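Local structure of formyltransferase PseJ (Anoxybacillus kamchatkensis G10, 6CI2) at residues D56-F61 with H97-G102. The protein is a formyltransferase-family protein whose core is a mixed beta-sheet flanked by helices. Sequence-based numbering, arbitrary orientation.
Sequences DIVERF and HYIDSG
V58, on the short helix 55-60, carries most of this contact, pressing its two methyl groups against the backbone that runs on from strand 93-98. Its CG1, set anti to the backbone N (chi1 174°), sits against the peptide joining D100 to S101, 3.4 Å from both D100 C and D100 O, with S101 N and I99 O a little further off. Because the D100 side chain starts off away from the helix, the main chain at this point is left facing the valine. The other methyl, CG2, also lies beside D100 O and reaches I99, where the two CG2 atoms are 4.1 Å apart and the side chains cross at about a right angle.

The fringe is polar but makes no direct polar bond between the segments. E59 is poorly ordered, so the place of its carboxylate is approximate; as modelled, a bend at chi2 brings OE1 to about 3.7 Å from S101 CB, with S101 OG slightly more distant. Its OE2 forms a salt bridge with K62, which probably offsets some of its charge. D100 turns to its own loop instead, with OD2 hydrogen-bonded to T105 OG1.

The contact thus joins the helix of a beta-alpha-beta crossover, which links the parallel neighbours 43-46 and 65-69, to the loop leaving strand 93-98, at the surface of the protein. Strand 93-98 runs antiparallel to 65-69, and I99 continues that pairing through a backbone bond to A65, while its side chain touches A65 and S46. Behind the helix, I57 and F61 pack on I44 of strand 43-46, seating it against the mixed sheet.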
loop_
_atom_site.group_PDB
_atom_site.type_symbol
_atom_site.label_atom_id
_atom_site.label_comp_id
_atom_site.label_asym_id
_atom_site.label_seq_id
_atom_site.Cartn_x
_atom_site.Cartn_y
_atom_site.Cartn_z
ATOM N N ASP A 56 0.860 13.931 -13.614
ATOM C CA ASP A 56 -0.223 14.880 -13.877
ATOM C C ASP A 56 -1.541 14.422 -13.265
ATOM O O ASP A 56 -2.306 15.248 -12.743
ATOM C CB ASP A 56 -0.366 15.131 -15.374
ATOM C CG ASP A 56 0.702 16.071 -15.894
ATOM O OD1 ASP A 56 0.981 17.091 -15.211
ATOM O OD2 ASP A 56 1.276 15.776 -16.962
ATOM N N ILE A 57 -1.798 13.107 -13.259
ATOM C CA ILE A 57 -2.952 12.582 -12.525
ATOM C C ILE A 57 -2.796 12.875 -11.042
ATOM O O ILE A 57 -3.712 13.396 -10.383
ATOM C CB ILE A 57 -3.112 11.072 -12.766
ATOM C CG1 ILE A 57 -3.252 10.772 -14.241
ATOM C CG2 ILE A 57 -4.289 10.536 -11.953
ATOM C CD1 ILE A 57 -3.079 9.305 -14.607
ATOM N N VAL A 58 -1.617 12.557 -10.500
ATOM C CA VAL A 58 -1.393 12.760 -9.067
ATOM C C VAL A 58 -1.745 14.187 -8.687
ATOM O O VAL A 58 -2.573 14.429 -7.801
ATOM C CB VAL A 58 0.056 12.407 -8.705
ATOM C CG1 VAL A 58 0.310 12.747 -7.260
ATOM C CG2 VAL A 58 0.305 10.912 -8.993
ATOM N N GLU A 59 -1.204 15.154 -9.449
ATOM C CA GLU A 59 -1.476 16.565 -9.185
ATOM C C GLU A 59 -2.951 16.875 -9.328
ATOM O O GLU A 59 -3.533 17.583 -8.495
ATOM C CB GLU A 59 -0.659 17.450 -10.129
ATOM C CG GLU A 59 0.857 17.182 -10.152
ATOM C CD GLU A 59 1.436 16.605 -8.849
ATOM O OE1 GLU A 59 2.334 15.732 -8.937
ATOM O OE2 GLU A 59 1.006 17.020 -7.749
ATOM N N ARG A 60 -3.570 16.368 -10.394
ATOM C CA ARG A 60 -4.974 16.650 -10.638
ATOM C C ARG A 60 -5.859 16.155 -9.492
ATOM O O ARG A 60 -6.910 16.754 -9.202
ATOM C CB ARG A 60 -5.351 16.019 -11.985
ATOM C CG ARG A 60 -6.793 16.131 -12.405
ATOM C CD ARG A 60 -7.006 15.649 -13.887
ATOM N NE ARG A 60 -8.405 15.280 -14.027
ATOM C CZ ARG A 60 -8.862 14.308 -14.814
ATOM N NH1 ARG A 60 -8.030 13.586 -15.568
ATOM N NH2 ARG A 60 -10.167 14.059 -14.826
ATOM N N PHE A 61 -5.453 15.061 -8.823
ATOM C CA PHE A 61 -6.218 14.451 -7.735
ATOM C C PHE A 61 -5.571 14.617 -6.346
ATOM O O PHE A 61 -5.801 13.786 -5.453
ATOM C CB PHE A 61 -6.444 12.960 -8.038
ATOM C CG PHE A 61 -7.438 12.714 -9.152
ATOM C CD1 PHE A 61 -8.793 12.623 -8.869
ATOM C CD2 PHE A 61 -7.012 12.606 -10.458
ATOM C CE1 PHE A 61 -9.734 12.409 -9.889
ATOM C CE2 PHE A 61 -7.949 12.406 -11.481
ATOM C CZ PHE A 61 -9.300 12.300 -11.185
ATOM N N HIS A 97 -2.198 6.298 3.039
ATOM C CA HIS A 97 -1.618 7.643 2.921
ATOM C C HIS A 97 -2.135 8.252 1.634
ATOM O O HIS A 97 -2.600 7.532 0.760
ATOM C CB HIS A 97 -0.113 7.564 2.885
ATOM C CG HIS A 97 0.423 6.680 1.815
ATOM N ND1 HIS A 97 0.924 7.169 0.626
ATOM C CD2 HIS A 97 0.544 5.335 1.746
ATOM C CE1 HIS A 97 1.364 6.163 -0.106
ATOM N NE2 HIS A 97 1.174 5.043 0.565
ATOM N N TYR A 98 -2.117 9.574 1.557
ATOM C CA TYR A 98 -2.398 10.230 0.287
ATOM C C TYR A 98 -1.313 9.954 -0.713
ATOM O O TYR A 98 -0.141 9.792 -0.373
ATOM C CB TYR A 98 -2.537 11.729 0.517
ATOM C CG TYR A 98 -3.819 12.048 1.176
ATOM C CD1 TYR A 98 -5.005 11.855 0.502
ATOM C CD2 TYR A 98 -3.870 12.569 2.448
ATOM C CE1 TYR A 98 -6.198 12.132 1.086
ATOM C CE2 TYR A 98 -5.090 12.873 3.055
ATOM C CZ TYR A 98 -6.256 12.653 2.344
ATOM O OH TYR A 98 -7.510 12.923 2.864
ATOM N N ILE A 99 -1.694 9.909 -1.991
ATOM C CA ILE A 99 -0.727 9.700 -3.064
ATOM C C ILE A 99 -0.039 11.019 -3.406
ATOM O O ILE A 99 -0.676 12.075 -3.506
ATOM C CB ILE A 99 -1.413 9.117 -4.315
ATOM C CG1 ILE A 99 -1.998 7.755 -4.005
ATOM C CG2 ILE A 99 -0.404 9.001 -5.467
ATOM C CD1 ILE A 99 -2.967 7.239 -5.095
ATOM N N ASP A 100 1.264 10.938 -3.611
ATOM C CA ASP A 100 2.187 12.048 -3.780
ATOM C C ASP A 100 2.808 11.948 -5.149
ATOM O O ASP A 100 2.764 10.898 -5.794
ATOM C CB ASP A 100 3.333 11.972 -2.759
ATOM C CG ASP A 100 3.603 13.279 -2.072
ATOM O OD1 ASP A 100 2.729 14.167 -2.149
ATOM O OD2 ASP A 100 4.679 13.402 -1.435
ATOM N N SER A 101 3.456 13.028 -5.561
ATOM C CA SER A 101 4.556 12.873 -6.497
ATOM C C SER A 101 5.661 12.083 -5.804
ATOM O O SER A 101 5.971 12.321 -4.634
ATOM C CB SER A 101 5.064 14.246 -6.954
ATOM O OG SER A 101 4.979 15.201 -5.899
ATOM N N GLY A 102 6.237 11.114 -6.502
ATOM C CA GLY A 102 7.262 10.294 -5.891
ATOM C C GLY A 102 6.708 9.072 -5.171
ATOM O O GLY A 102 5.498 8.875 -5.025
#